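Local coordinates for proline iminopeptidase-related protein (Thermus thermophilus, PDB 2YYS) that is of unknown function but has the alpha/beta hydrolase fold of the S33 peptidases, a family generally assigned peptidase activity, at residues L15-V20 with E90-E95; A27-H32 with E83-L88; A39-E44 with G254-I259; F76-L81 with G105-L110. All coordinates share one frame; numbering follows the deposited sequence.

Interaction 1: L15-V20 with E90-E95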
# COMPACT_ATOMS: atom_id res chain seq x y z
N LEU A 15 4.78 -17.02 -1.67
CA LEU A 15 4.61 -15.82 -0.86
C LEU A 15 4.81 -16.10 0.62
O LEU A 15 4.32 -17.09 1.15
CB LEU A 15 3.22 -15.24 -1.09
CG LEU A 15 2.78 -15.00 -2.54
CD1 LEU A 15 1.37 -14.47 -2.58
CD2 LEU A 15 3.70 -14.06 -3.26
N TYR A 16 5.55 -15.22 1.29
CA TYR A 16 5.60 -15.18 2.74
C TYR A 16 4.25 -14.66 3.25
O TYR A 16 3.83 -13.56 2.92
CB TYR A 16 6.75 -14.30 3.23
CG TYR A 16 6.75 -14.17 4.71
CD1 TYR A 16 7.37 -15.13 5.52
CD2 TYR A 16 6.11 -13.10 5.33
CE1 TYR A 16 7.35 -15.00 6.91
CE2 TYR A 16 6.08 -12.97 6.68
CZ TYR A 16 6.69 -13.92 7.48
OH TYR A 16 6.62 -13.76 8.86
N VAL A 17 3.58 -15.47 4.07
CA VAL A 17 2.24 -15.19 4.54
C VAL A 17 2.18 -15.29 6.05
O VAL A 17 2.72 -16.23 6.63
CB VAL A 17 1.22 -16.18 3.90
CG1 VAL A 17 -0.17 -15.98 4.47
CG2 VAL A 17 1.19 -16.01 2.38
N GLU A 18 1.53 -14.32 6.68
CA GLU A 18 1.16 -14.36 8.09
C GLU A 18 -0.36 -14.26 8.17
O GLU A 18 -0.94 -13.20 7.94
CB GLU A 18 1.82 -13.23 8.88
CG GLU A 18 3.33 -13.15 8.69
CD GLU A 18 3.96 -11.95 9.39
OE1 GLU A 18 3.24 -10.98 9.68
OE2 GLU A 18 5.20 -11.97 9.62
N ASP A 19 -0.97 -15.39 8.45
CA ASP A 19 -2.40 -15.57 8.52
C ASP A 19 -2.78 -15.53 9.99
O ASP A 19 -2.54 -16.48 10.74
CB ASP A 19 -2.71 -16.92 7.87
CG ASP A 19 -4.18 -17.26 7.86
OD1 ASP A 19 -5.02 -16.47 8.33
OD2 ASP A 19 -4.57 -18.35 7.40
N VAL A 20 -3.39 -14.42 10.40
CA VAL A 20 -3.53 -14.07 11.81
C VAL A 20 -4.98 -13.84 12.21
O VAL A 20 -5.73 -13.22 11.47
CB VAL A 20 -2.73 -12.79 12.08
CG1 VAL A 20 -2.88 -12.31 13.48
CG2 VAL A 20 -1.25 -13.04 11.78
N GLU A 90 -7.67 -18.12 -2.42
CA GLU A 90 -8.19 -19.44 -2.75
C GLU A 90 -7.36 -20.53 -2.09
O GLU A 90 -7.90 -21.51 -1.61
CB GLU A 90 -8.30 -19.63 -4.27
CG GLU A 90 -9.48 -18.83 -4.84
CD GLU A 90 -9.45 -18.63 -6.35
OE1 GLU A 90 -8.58 -19.24 -7.03
OE2 GLU A 90 -10.31 -17.85 -6.86
N ALA A 91 -6.04 -20.32 -2.00
CA ALA A 91 -5.16 -21.27 -1.33
C ALA A 91 -5.50 -21.37 0.15
O ALA A 91 -5.43 -22.44 0.74
CB ALA A 91 -3.70 -20.87 -1.52
N LEU A 92 -5.93 -20.25 0.75
CA LEU A 92 -6.30 -20.22 2.16
C LEU A 92 -7.77 -20.55 2.42
O LEU A 92 -8.19 -20.60 3.56
CB LEU A 92 -5.96 -18.85 2.77
CG LEU A 92 -4.49 -18.40 2.72
CD1 LEU A 92 -4.38 -16.99 3.29
CD2 LEU A 92 -3.57 -19.38 3.47
N GLY A 93 -8.55 -20.80 1.36
CA GLY A 93 -9.96 -21.13 1.47
C GLY A 93 -10.84 -19.96 1.88
O GLY A 93 -11.91 -20.16 2.45
N VAL A 94 -10.39 -18.74 1.60
CA VAL A 94 -11.17 -17.54 1.87
C VAL A 94 -11.93 -17.16 0.60
O VAL A 94 -11.32 -17.00 -0.46
CB VAL A 94 -10.26 -16.37 2.31
CG1 VAL A 94 -11.07 -15.10 2.54
CG2 VAL A 94 -9.47 -16.74 3.57
N GLU A 95 -13.25 -17.01 0.70
CA GLU A 95 -14.09 -16.72 -0.47
C GLU A 95 -14.29 -15.24 -0.69
O GLU A 95 -14.15 -14.75 -1.80
CB GLU A 95 -15.46 -17.33 -0.29
CG GLU A 95 -15.58 -18.79 -0.67
CD GLU A 95 -16.99 -19.27 -0.41
OE1 GLU A 95 -17.87 -18.97 -1.25
OE2 GLU A 95 -17.22 -19.87 0.67
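L92 reaches the strand with its two methyl branches, each meeting a different inward-facing residue. CD1 lies 4.5 Å from CG1 of V17, a loose apolar touch, while CD2 comes to 4.2 Å from OD2 of D19. In the leucine, CG stands anti to the carbonyl carbon (chi1 -59°) and CD1 continues the extended line to V17, while CD2 branches toward D19; the nearest CA atoms of the two backbones, of D19 and L92, are 8.8 Å apart. D19 comes from the opposite direction, its carboxylate thrown anti to the backbone N. The methyl lies beside a carboxylate oxygen whose charge is met by R2 and R54, both in salt bridges to OD2. R54 also makes a weak hydrogen bond to the carbonyl of L92. The helix closes in a Schellman motif, with G93 at positive phi (72°) and its N bonded to O of E90 at 3.1 Å. L92 and V17 meet again on V56 of the neighbouring strand 54-58, and V94 continues onto A27 and F29 of strand 27-31, so that the end of helix 78-91 lies over these successive strands.

Interaction 2: A27-H32 with E83-L88; sequences ALFVLH and EDTLLL
F29 meets L88 in the apolar part of this strand-to-helix contact. CG of L88 sits at the edge of the phenyl ring, near its plane, 4.0 Å from CE1 of F29, and CD2 of the same leucine is 4.1 Å from that CE1. L88 gets there because its CG lies anti to the backbone N (chi1 177°), swinging the branch out from the helix toward the strand. T85, one turn earlier, lines the same ring more loosely, its CG2 being 4.4 Å from CD1 of F29. F29 also meets F97 of the adjoining strand, with the two ring planes at about 55°.

The remaining contact pairs an apolar group with a polar one. CD2 of L31 packs 3.7 Å from OG1 of T85, the two side chains crossing obliquely. This threonine hydroxyl is buried, yet it is satisfied within its own helix, where it is hydrogen-bonded to the carbonyl of L81; it can therefore present itself to a leucine methyl without losing a polar partner.

The short axes of strand 27-31 and helix 83-88 approach to 10.6 Å and run roughly antiparallel, their N-to-C directions at 146°. Helix 78-91 links strand 54-58 to strand 97-102, and strand 27-31 lies between those two in the sheet. The helix thus spans the strand it packs on, a beta-alpha-beta crossover of the kind from which the alpha/beta hydrolase fold is built.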
# COMPACT_ATOMS: atom_id res chain seq x y z
N ALA A 27 -12.49 -11.61 6.83
CA ALA A 27 -11.13 -11.64 6.33
C ALA A 27 -10.71 -10.32 5.69
O ALA A 27 -11.49 -9.69 4.97
CB ALA A 27 -10.99 -12.76 5.34
N LEU A 28 -9.47 -9.91 5.97
CA LEU A 28 -8.82 -8.76 5.32
C LEU A 28 -7.47 -9.18 4.79
O LEU A 28 -6.71 -9.84 5.49
CB LEU A 28 -8.59 -7.63 6.33
CG LEU A 28 -9.86 -7.10 6.96
CD1 LEU A 28 -9.55 -6.19 8.12
CD2 LEU A 28 -10.68 -6.36 5.90
N PHE A 29 -7.19 -8.79 3.54
CA PHE A 29 -5.88 -8.98 2.94
C PHE A 29 -5.14 -7.65 2.92
O PHE A 29 -5.72 -6.61 2.61
CB PHE A 29 -6.04 -9.56 1.54
CG PHE A 29 -6.33 -11.03 1.54
CD1 PHE A 29 -5.40 -11.94 1.11
CD2 PHE A 29 -7.53 -11.49 2.03
CE1 PHE A 29 -5.67 -13.30 1.14
CE2 PHE A 29 -7.80 -12.85 2.07
CZ PHE A 29 -6.87 -13.75 1.63
N VAL A 30 -3.85 -7.69 3.27
CA VAL A 30 -3.05 -6.48 3.39
C VAL A 30 -2.13 -6.38 2.19
O VAL A 30 -1.40 -7.32 1.88
CB VAL A 30 -2.26 -6.47 4.70
CG1 VAL A 30 -1.40 -5.19 4.84
CG2 VAL A 30 -3.21 -6.56 5.85
N LEU A 31 -2.20 -5.24 1.51
CA LEU A 31 -1.39 -4.97 0.33
C LEU A 31 -0.37 -3.86 0.63
O LEU A 31 -0.72 -2.68 0.68
CB LEU A 31 -2.30 -4.61 -0.85
CG LEU A 31 -3.10 -5.79 -1.41
CD1 LEU A 31 -4.24 -5.31 -2.31
CD2 LEU A 31 -2.19 -6.74 -2.17
N HIS A 32 0.89 -4.25 0.86
CA HIS A 32 1.95 -3.27 1.12
C HIS A 32 2.32 -2.51 -0.16
O HIS A 32 1.91 -2.85 -1.28
CB HIS A 32 3.20 -3.94 1.70
CG HIS A 32 3.91 -4.80 0.71
ND1 HIS A 32 3.85 -6.17 0.73
CD2 HIS A 32 4.66 -4.47 -0.36
CE1 HIS A 32 4.55 -6.65 -0.28
NE2 HIS A 32 5.05 -5.64 -0.96
N GLU A 83 -3.68 -10.85 -9.37
CA GLU A 83 -4.06 -12.25 -9.52
C GLU A 83 -3.51 -13.09 -8.36
O GLU A 83 -4.20 -13.98 -7.85
CB GLU A 83 -3.60 -12.76 -10.89
CG GLU A 83 -4.49 -12.21 -12.02
CD GLU A 83 -3.78 -12.02 -13.36
OE1 GLU A 83 -4.25 -11.19 -14.18
OE2 GLU A 83 -2.75 -12.70 -13.60
N ASP A 84 -2.29 -12.77 -7.93
CA ASP A 84 -1.69 -13.40 -6.76
C ASP A 84 -2.58 -13.25 -5.54
O ASP A 84 -2.69 -14.16 -4.74
CB ASP A 84 -0.35 -12.74 -6.42
CG ASP A 84 0.79 -13.23 -7.27
OD1 ASP A 84 0.60 -14.17 -8.08
OD2 ASP A 84 1.92 -12.73 -7.15
N THR A 85 -3.20 -12.10 -5.39
CA THR A 85 -4.02 -11.85 -4.21
C THR A 85 -5.18 -12.84 -4.19
O THR A 85 -5.47 -13.45 -3.16
CB THR A 85 -4.51 -10.40 -4.19
OG1 THR A 85 -3.39 -9.50 -4.26
CG2 THR A 85 -5.18 -10.07 -2.86
N LEU A 86 -5.83 -13.02 -5.33
CA LEU A 86 -6.95 -13.96 -5.44
C LEU A 86 -6.49 -15.40 -5.30
O LEU A 86 -7.15 -16.18 -4.64
CB LEU A 86 -7.69 -13.79 -6.77
CG LEU A 86 -8.86 -12.82 -6.73
CD1 LEU A 86 -9.97 -13.33 -5.83
CD2 LEU A 86 -8.40 -11.40 -6.30
N LEU A 87 -5.36 -15.74 -5.91
CA LEU A 87 -4.82 -17.10 -5.79
C LEU A 87 -4.47 -17.41 -4.34
O LEU A 87 -4.70 -18.51 -3.84
CB LEU A 87 -3.63 -17.30 -6.72
CG LEU A 87 -3.98 -17.30 -8.22
CD1 LEU A 87 -2.74 -17.25 -9.09
CD2 LEU A 87 -4.82 -18.55 -8.61
N LEU A 88 -3.95 -16.41 -3.63
CA LEU A 88 -3.62 -16.59 -2.22
C LEU A 88 -4.90 -16.85 -1.43
O LEU A 88 -4.96 -17.75 -0.60
CB LEU A 88 -2.87 -15.38 -1.67
CG LEU A 88 -2.53 -15.41 -0.17
CD1 LEU A 88 -1.74 -16.66 0.19
CD2 LEU A 88 -1.77 -14.15 0.26

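Interaction 3: A39-E44 with G254-I259; sequences AYVLRE and GHYLWI
L42 presses CD1 against the benzene end of the W258 indole, 3.4 Å from CH2, the tightest approach across these segments. The side chains cross at about a right angle, and the same methyl also reaches CZ2 of W258 at 3.9 Å. Beside it, CG1 of V41 meets the Y256 ring at CD1 (3.9 Å). CG1 of V41 also lies 4.3 Å from CZ2 of W258, so this one methyl touches both aromatic side chains.

A water adds the polar link. It donates to O of V41 over 2.9 Å and accepts from NE1 of W258 over 2.8 Å, lying in the plane of the indole at its edge. NE1 and the carbonyl are too far apart to bond directly; the water bridges the two polar groups and would help to hold the indole edge in place. The indole is turned this way by a chi1 of 54°, which places CG between the backbone N and the carbonyl carbon, and CA of Y256 lies over one of its faces.

In the alpha/beta hydrolase fold, the loop before the final helices carries a histidine of the catalytic centre. H255, immediately before Y256, is consistent with that position: its ND1 is hydrogen-bonded to D229, and its carbonyl to H102. Y256 itself is the N-cap of helix 257-260, with I259 N bonded to its O at 3.0 Å.

Farther out, Y181 of helix 175-187 meets both the ring of Y256 and the side chain of V41. On the far flank of helix 40-46, R43 forms a salt bridge with E3.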
# COMPACT_ATOMS: atom_id res chain seq x y z
N ALA A 39 5.43 -6.31 4.39
CA ALA A 39 4.33 -6.05 5.30
C ALA A 39 4.72 -5.96 6.78
O ALA A 39 3.86 -5.95 7.63
CB ALA A 39 3.25 -7.13 5.13
N TYR A 40 6.01 -5.89 7.08
CA TYR A 40 6.43 -5.94 8.48
C TYR A 40 6.00 -4.69 9.28
O TYR A 40 5.33 -4.80 10.31
CB TYR A 40 7.95 -6.14 8.60
CG TYR A 40 8.42 -6.18 10.03
CD1 TYR A 40 8.41 -7.37 10.76
CD2 TYR A 40 8.83 -5.01 10.68
CE1 TYR A 40 8.82 -7.40 12.09
CE2 TYR A 40 9.25 -5.03 12.00
CZ TYR A 40 9.24 -6.22 12.70
OH TYR A 40 9.66 -6.22 14.01
N VAL A 41 6.37 -3.52 8.81
CA VAL A 41 6.05 -2.27 9.51
C VAL A 41 4.54 -2.05 9.53
O VAL A 41 3.95 -1.61 10.53
CB VAL A 41 6.78 -1.07 8.87
CG1 VAL A 41 6.16 0.26 9.27
CG2 VAL A 41 8.24 -1.10 9.28
N LEU A 42 3.93 -2.38 8.40
CA LEU A 42 2.50 -2.22 8.23
C LEU A 42 1.73 -3.06 9.25
O LEU A 42 0.82 -2.56 9.91
CB LEU A 42 2.13 -2.59 6.80
CG LEU A 42 0.77 -2.18 6.28
CD1 LEU A 42 0.47 -0.71 6.52
CD2 LEU A 42 0.73 -2.51 4.78
N ARG A 43 2.14 -4.31 9.44
CA ARG A 43 1.50 -5.13 10.47
C ARG A 43 1.66 -4.54 11.87
O ARG A 43 0.70 -4.52 12.65
CB ARG A 43 2.06 -6.56 10.46
CG ARG A 43 1.63 -7.33 11.70
CD ARG A 43 1.88 -8.81 11.67
NE ARG A 43 1.44 -9.42 12.93
CZ ARG A 43 1.57 -10.70 13.24
NH1 ARG A 43 2.12 -11.55 12.38
NH2 ARG A 43 1.15 -11.14 14.42
N GLU A 44 2.87 -4.08 12.21
CA GLU A 44 3.12 -3.52 13.53
C GLU A 44 2.22 -2.30 13.79
O GLU A 44 1.80 -2.08 14.91
CB GLU A 44 4.60 -3.16 13.71
CG GLU A 44 5.57 -4.34 13.61
CD GLU A 44 5.41 -5.39 14.71
OE1 GLU A 44 5.05 -5.04 15.85
OE2 GLU A 44 5.64 -6.59 14.43
N GLY A 254 2.75 12.00 8.17
CA GLY A 254 3.37 11.69 6.90
C GLY A 254 2.86 10.35 6.38
O GLY A 254 1.73 9.97 6.65
N HIS A 255 3.73 9.65 5.67
CA HIS A 255 3.39 8.41 4.98
C HIS A 255 3.09 7.24 5.92
O HIS A 255 2.17 6.47 5.68
CB HIS A 255 4.52 8.05 4.00
CG HIS A 255 4.16 7.00 3.00
ND1 HIS A 255 3.04 7.08 2.19
CD2 HIS A 255 4.77 5.83 2.68
CE1 HIS A 255 2.99 6.01 1.42
NE2 HIS A 255 4.02 5.24 1.69
N TYR A 256 3.87 7.13 7.00
CA TYR A 256 3.58 6.19 8.07
C TYR A 256 2.76 6.92 9.11
O TYR A 256 3.21 7.26 10.20
CB TYR A 256 4.87 5.57 8.62
CG TYR A 256 5.56 4.80 7.53
CD1 TYR A 256 5.24 3.47 7.27
CD2 TYR A 256 6.46 5.42 6.70
CE1 TYR A 256 5.85 2.78 6.23
CE2 TYR A 256 7.06 4.75 5.66
CZ TYR A 256 6.76 3.43 5.43
OH TYR A 256 7.39 2.81 4.39
N LEU A 257 1.52 7.15 8.75
CA LEU A 257 0.70 8.10 9.47
C LEU A 257 0.34 7.64 10.89
O LEU A 257 0.13 8.48 11.77
CB LEU A 257 -0.50 8.54 8.61
CG LEU A 257 -1.61 7.57 8.25
CD1 LEU A 257 -2.77 8.30 7.61
CD2 LEU A 257 -1.12 6.50 7.27
N TRP A 258 0.34 6.33 11.12
CA TRP A 258 0.05 5.77 12.43
C TRP A 258 1.21 5.98 13.42
O TRP A 258 1.01 5.97 14.62
CB TRP A 258 -0.31 4.27 12.32
CG TRP A 258 0.71 3.47 11.59
CD1 TRP A 258 1.81 2.88 12.14
CD2 TRP A 258 0.76 3.20 10.19
NE1 TRP A 258 2.55 2.26 11.15
CE2 TRP A 258 1.92 2.43 9.95
CE3 TRP A 258 -0.06 3.51 9.10
CZ2 TRP A 258 2.28 1.99 8.67
CZ3 TRP A 258 0.30 3.08 7.83
CH2 TRP A 258 1.46 2.33 7.62
N ILE A 259 2.43 6.15 12.91
CA ILE A 259 3.60 6.48 13.72
C ILE A 259 3.59 7.96 14.13
O ILE A 259 3.85 8.29 15.29
CB ILE A 259 4.88 6.16 12.93
CG1 ILE A 259 5.03 4.65 12.71
CG2 ILE A 259 6.12 6.73 13.64
CD1 ILE A 259 6.30 4.27 11.93
O HOH W 1 4.56 0.62 12.25

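Interaction 4: F76-L81 with G105-L110; sequences FTVDAL and GAVVAL
V108 and L81 form the larger of two apolar contacts between the starts of two helices. Both valine methyls take part: CG1 of V108 reaches both CB (4.1 Å) and O (3.9 Å) of L81, while CG2 of V108 meets CB (4.0 Å) and CD1 (3.8 Å) of the same leucine. One methyl thus lies by a backbone carbonyl and the other against the end of the side chain. The second contact is a simple meeting of methyls, CG1 of V78 with CG1 of V107 at 4.1 Å. In each pair the side chains cross at about a right angle. The helices come close here, the CA atoms of V78 and V108 being 6.3 Å apart, with beta-branched valines on both sides.

Hydrogen bonding here serves each helix separately. T77 is the N-cap of helix 78-91; its OG1 accepts from A80 N over 3.1 Å at an N-H...O angle of 157°. A chi1 of 62° turns the hydroxyl back over the first turn to take that amide.

Neighbouring elements extend the packing: L81 also meets F200 of helix 195-202, and V108 and A109 reach L31 in the sheet. Helix 105-115 begins just after strand 97-102, at the tight strand-turn-helix connection that holds the position of the nucleophile elbow in alpha/beta hydrolases, although here a glycine stands where the usual serine would be. Its flank against helix 78-91 is a helix-helix interface of that fold.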
# COMPACT_ATOMS: atom_id res chain seq x y z
N PHE A 76 6.73 -9.18 -13.13
CA PHE A 76 6.45 -8.05 -12.26
C PHE A 76 5.51 -7.05 -12.92
O PHE A 76 5.96 -6.09 -13.55
CB PHE A 76 7.76 -7.42 -11.83
CG PHE A 76 8.56 -8.31 -10.94
CD1 PHE A 76 8.12 -8.58 -9.65
CD2 PHE A 76 9.71 -8.93 -11.41
CE1 PHE A 76 8.83 -9.42 -8.82
CE2 PHE A 76 10.45 -9.78 -10.58
CZ PHE A 76 10.00 -10.03 -9.28
N THR A 77 4.21 -7.31 -12.78
CA THR A 77 3.17 -6.45 -13.32
C THR A 77 2.09 -6.27 -12.27
O THR A 77 1.97 -7.06 -11.34
CB THR A 77 2.52 -7.05 -14.58
OG1 THR A 77 1.90 -8.30 -14.26
CG2 THR A 77 3.57 -7.39 -15.69
N VAL A 78 1.30 -5.22 -12.44
CA VAL A 78 0.12 -5.00 -11.61
C VAL A 78 -0.84 -6.19 -11.69
O VAL A 78 -1.32 -6.66 -10.67
CB VAL A 78 -0.61 -3.69 -12.02
CG1 VAL A 78 -1.96 -3.56 -11.34
CG2 VAL A 78 0.24 -2.51 -11.65
N ASP A 79 -1.09 -6.68 -12.91
CA ASP A 79 -1.96 -7.84 -13.12
C ASP A 79 -1.53 -9.04 -12.29
O ASP A 79 -2.35 -9.71 -11.69
CB ASP A 79 -2.01 -8.24 -14.61
CG ASP A 79 -2.79 -7.25 -15.48
OD1 ASP A 79 -3.47 -6.33 -14.96
OD2 ASP A 79 -2.79 -7.31 -16.73
N ALA A 80 -0.24 -9.33 -12.28
CA ALA A 80 0.29 -10.47 -11.52
C ALA A 80 0.07 -10.28 -10.02
O ALA A 80 -0.29 -11.23 -9.33
CB ALA A 80 1.76 -10.67 -11.82
N LEU A 81 0.27 -9.07 -9.52
CA LEU A 81 0.05 -8.77 -8.10
C LEU A 81 -1.42 -8.92 -7.72
O LEU A 81 -1.75 -9.38 -6.64
CB LEU A 81 0.54 -7.36 -7.75
CG LEU A 81 2.03 -7.06 -7.92
CD1 LEU A 81 2.41 -5.70 -7.31
CD2 LEU A 81 2.91 -8.13 -7.32
N GLY A 105 0.30 -0.19 -2.96
CA GLY A 105 -0.72 -1.19 -2.67
C GLY A 105 -2.11 -0.78 -3.13
O GLY A 105 -2.91 -1.64 -3.47
N ALA A 106 -2.39 0.52 -3.10
CA ALA A 106 -3.69 1.04 -3.53
C ALA A 106 -4.05 0.65 -4.96
O ALA A 106 -5.19 0.31 -5.21
CB ALA A 106 -3.76 2.54 -3.39
N VAL A 107 -3.11 0.75 -5.89
CA VAL A 107 -3.39 0.38 -7.28
C VAL A 107 -3.76 -1.09 -7.36
O VAL A 107 -4.68 -1.47 -8.10
CB VAL A 107 -2.20 0.65 -8.24
CG1 VAL A 107 -2.47 0.10 -9.64
CG2 VAL A 107 -1.95 2.13 -8.33
N VAL A 108 -3.05 -1.92 -6.60
CA VAL A 108 -3.34 -3.34 -6.59
C VAL A 108 -4.73 -3.57 -6.00
O VAL A 108 -5.51 -4.32 -6.56
CB VAL A 108 -2.28 -4.16 -5.80
CG1 VAL A 108 -2.61 -5.64 -5.84
CG2 VAL A 108 -0.87 -3.92 -6.38
N ALA A 109 -5.05 -2.91 -4.89
CA ALA A 109 -6.36 -3.05 -4.25
C ALA A 109 -7.52 -2.62 -5.16
O ALA A 109 -8.53 -3.30 -5.23
CB ALA A 109 -6.39 -2.25 -2.97
N LEU A 110 -7.36 -1.50 -5.84
CA LEU A 110 -8.38 -1.00 -6.75
C LEU A 110 -8.58 -1.93 -7.94
O LEU A 110 -9.70 -2.15 -8.36
CB LEU A 110 -8.04 0.42 -7.22
CG LEU A 110 -8.13 1.42 -6.06
CD1 LEU A 110 -7.31 2.65 -6.34
CD2 LEU A 110 -9.58 1.78 -5.80

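Overall arrangement
Interactions 1, 2 and 4 follow helix 78-91 from end to beginning. The centres of interactions 1 and 2 are 8 Å apart, bridged by V94 CG1 on A27 CB (3.6 Å); those of interactions 2 and 4 are 10 Å apart, with L31 CD1 3.6 Å from A109 N. The centres of interactions 3 and 4 are about 19 Å apart, across the chain's centre, yet interaction 3 joins the rest through V30 CG1 on L42 CD2 (3.4 Å) and the salt bridge from E18 OE1 to R43 NH1 (3.0 Å). Its histidine loop connects it to the region that corresponds to the active site in related hydrolases, which helix 105-115 of interaction 4 also adjoins. In interaction 1 the side chain of D19 is about 4 Å from a bound glycerol, probably from the crystallisation liquor.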